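Local coordinates for protein CrmK (Actinoalloteichus sp. WH1-2216-6, PDB 5I1V) that carries covalently bound FAD and probably acts as an oxidase that recycles shunt products during caerulomycin biosynthesis, at residues Phe34-Ser39 and Asp80-Ser85. Numbering follows the deposited sequence.
Sequences FRLPYS and DLSSMS
Where strands 33-36 and 77-80 run out, one direct backbone bond remains and water takes over beyond it. Asp-80 N donates to Arg-35 O at 2.8 Å, nearly straight and almost along the C=O axis. Two residues on, Pro-37 has no N-H to offer; its ring CD lies 3.4 Å from Asp-80 O, which also receives the CA-H of Leu-36. A water then takes over, donating to Pro-37 O and Asp-80 O and accepting from Ser-83 N, while a second water donates to Tyr-38 O and, over a longer distance, to Ser-83 O.

Side chains make the rest of the contact. Leu-36 runs alongside Asp-80, pointing the same way, with CD2 3.4 Å from Asp-80 CB and CD1 near Ser-82 OG. Tyr-38 leaves its backbone facing away, yet with CG beside its own N (chi1 -66°) the ring swings back, so that CE1 meets Ser-83 CB obliquely at 3.5 Å. The Pro-37 ring and the Leu-81 side chain cross obliquely, touching CG to CD2, and Met-84, bent at its thioether, lays CG against Pro-37 O and SD near Ser-39 N, a buried amide lacking a hydrogen-bond partner.

Behind these contacts, Asp-80 CG is anti to its N (chi1 -178°), placing OD1 to accept Ser-82 N in an Asx turn and Ser-82 OG, 2.6 Å away, from above the carboxylate plane. The type I turn from Leu-81 to Met-84 overlaps it; Asp-80 OD2 forms a salt bridge with Arg-60. Tyr-38 OH and Ser-83 OG both hydrogen-bond to OD1 of Asn-114 of the second subunit, bringing the contact to the dimer interface.

Within the FAD-binding domain, strand 33-36 lies between 7-9 and 77-80; Ser-39 N-caps helix 40-52, whose Val-43 packs on Pro-37 and Leu-81, and Leu-81 touches both FAD and strand 196-202.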
loop_
_atom_site.group_PDB
_atom_site.type_symbol
_atom_site.label_atom_id
_atom_site.label_comp_id
_atom_site.label_asym_id
_atom_site.label_seq_id
_atom_site.Cartn_x
_atom_site.Cartn_y
_atom_site.Cartn_z
ATOM N N PHE A 34 18.601 17.158 2.456
ATOM C CA PHE A 34 17.690 16.695 1.406
ATOM C C PHE A 34 17.030 17.929 0.776
ATOM O O PHE A 34 16.671 18.941 1.468
ATOM C CB PHE A 34 16.602 15.793 1.987
ATOM C CG PHE A 34 17.134 14.547 2.622
ATOM C CD1 PHE A 34 17.484 14.537 3.954
ATOM C CD2 PHE A 34 17.261 13.385 1.886
ATOM C CE1 PHE A 34 17.933 13.371 4.557
ATOM C CE2 PHE A 34 17.715 12.232 2.483
ATOM C CZ PHE A 34 18.072 12.242 3.806
ATOM N N ARG A 35 16.802 17.868 -0.532
ATOM C CA ARG A 35 16.074 18.938 -1.188
ATOM C C ARG A 35 14.828 18.274 -1.811
ATOM O O ARG A 35 14.977 17.265 -2.468
ATOM C CB ARG A 35 16.985 19.583 -2.249
ATOM C CG ARG A 35 16.305 20.652 -3.113
ATOM C CD ARG A 35 15.905 21.880 -2.371
ATOM N NE ARG A 35 17.045 22.536 -1.718
ATOM C CZ ARG A 35 17.957 23.262 -2.349
ATOM N NH1 ARG A 35 17.893 23.463 -3.663
ATOM N NH2 ARG A 35 18.927 23.808 -1.662
ATOM N N LEU A 36 13.623 18.790 -1.548
ATOM C CA LEU A 36 12.391 18.287 -2.174
ATOM C C LEU A 36 11.815 19.362 -3.116
ATOM O O LEU A 36 11.169 20.286 -2.635
ATOM C CB LEU A 36 11.356 17.974 -1.106
ATOM C CG LEU A 36 11.622 16.893 -0.031
ATOM C CD1 LEU A 36 10.608 15.755 -0.116
ATOM C CD2 LEU A 36 12.994 16.313 -0.022
ATOM N N PRO A 37 12.115 19.271 -4.426
ATOM C CA PRO A 37 11.614 20.229 -5.410
ATOM C C PRO A 37 10.187 19.904 -5.860
ATOM O O PRO A 37 9.719 18.769 -5.721
ATOM C CB PRO A 37 12.617 20.110 -6.537
ATOM C CG PRO A 37 13.142 18.740 -6.419
ATOM C CD PRO A 37 13.011 18.301 -5.022
ATOM N N TYR A 38 9.516 20.912 -6.427
ATOM C CA TYR A 38 8.150 20.762 -6.880
ATOM C C TYR A 38 8.043 20.963 -8.407
ATOM O O TYR A 38 6.971 20.784 -8.953
ATOM C CB TYR A 38 7.215 21.801 -6.163
ATOM C CG TYR A 38 7.111 21.549 -4.684
ATOM C CD1 TYR A 38 6.350 20.487 -4.203
ATOM C CD2 TYR A 38 7.824 22.324 -3.763
ATOM C CE1 TYR A 38 6.276 20.214 -2.854
ATOM C CE2 TYR A 38 7.767 22.064 -2.402
ATOM C CZ TYR A 38 6.990 20.996 -1.946
ATOM O OH TYR A 38 6.920 20.700 -0.609
ATOM N N SER A 39 9.124 21.341 -9.092
ATOM C CA SER A 39 9.059 21.623 -10.521
ATOM C C SER A 39 10.427 21.350 -11.114
ATOM O O SER A 39 11.432 21.321 -10.392
ATOM C CB SER A 39 8.730 23.106 -10.720
ATOM O OG SER A 39 9.798 23.900 -10.202
ATOM N N ASP A 80 15.047 14.624 -3.455
ATOM C CA ASP A 80 13.999 13.629 -3.282
ATOM C C ASP A 80 12.820 14.133 -4.104
ATOM O O ASP A 80 12.308 15.203 -3.848
ATOM C CB ASP A 80 13.643 13.474 -1.837
ATOM C CG ASP A 80 12.585 12.427 -1.577
ATOM O OD1 ASP A 80 11.547 12.392 -2.257
ATOM O OD2 ASP A 80 12.786 11.618 -0.636
ATOM N N LEU A 81 12.430 13.347 -5.087
ATOM C CA LEU A 81 11.351 13.725 -6.051
ATOM C C LEU A 81 9.947 13.275 -5.666
ATOM O O LEU A 81 9.032 13.347 -6.474
ATOM C CB LEU A 81 11.735 13.188 -7.411
ATOM C CG LEU A 81 12.993 13.787 -8.033
ATOM C CD1 LEU A 81 13.106 13.332 -9.485
ATOM C CD2 LEU A 81 13.042 15.293 -8.007
ATOM N N SER A 82 9.753 12.799 -4.438
ATOM C CA SER A 82 8.444 12.254 -4.036
ATOM C C SER A 82 7.288 13.248 -4.083
ATOM O O SER A 82 6.155 12.838 -4.235
ATOM C CB SER A 82 8.545 11.583 -2.647
ATOM O OG SER A 82 9.039 12.501 -1.703
ATOM N N SER A 83 7.555 14.551 -4.049
ATOM C CA SER A 83 6.503 15.545 -4.223
ATOM C C SER A 83 6.197 15.896 -5.695
ATOM O O SER A 83 5.373 16.739 -5.938
ATOM C CB SER A 83 6.840 16.827 -3.429
ATOM O OG SER A 83 7.029 16.530 -2.024
ATOM N N MET A 84 6.870 15.285 -6.661
ATOM C CA MET A 84 6.550 15.445 -8.076
ATOM C C MET A 84 5.991 14.099 -8.559
ATOM O O MET A 84 6.721 13.262 -9.063
ATOM C CB MET A 84 7.827 15.820 -8.875
ATOM C CG MET A 84 8.394 17.189 -8.514
ATOM S SD MET A 84 9.920 17.657 -9.346
ATOM C CE MET A 84 9.510 17.560 -11.082
ATOM N N SER A 85 4.698 13.893 -8.353
ATOM C CA SER A 85 4.078 12.606 -8.651
ATOM C C SER A 85 2.862 12.746 -9.570
ATOM O O SER A 85 2.021 11.859 -9.646
ATOM C CB SER A 85 3.693 11.927 -7.347
ATOM O OG SER A 85 2.745 12.793 -6.702
HETATM O O HOH W 1 9.837 16.260 -4.465
HETATM O O HOH W 2 4.903 19.270 -7.844
#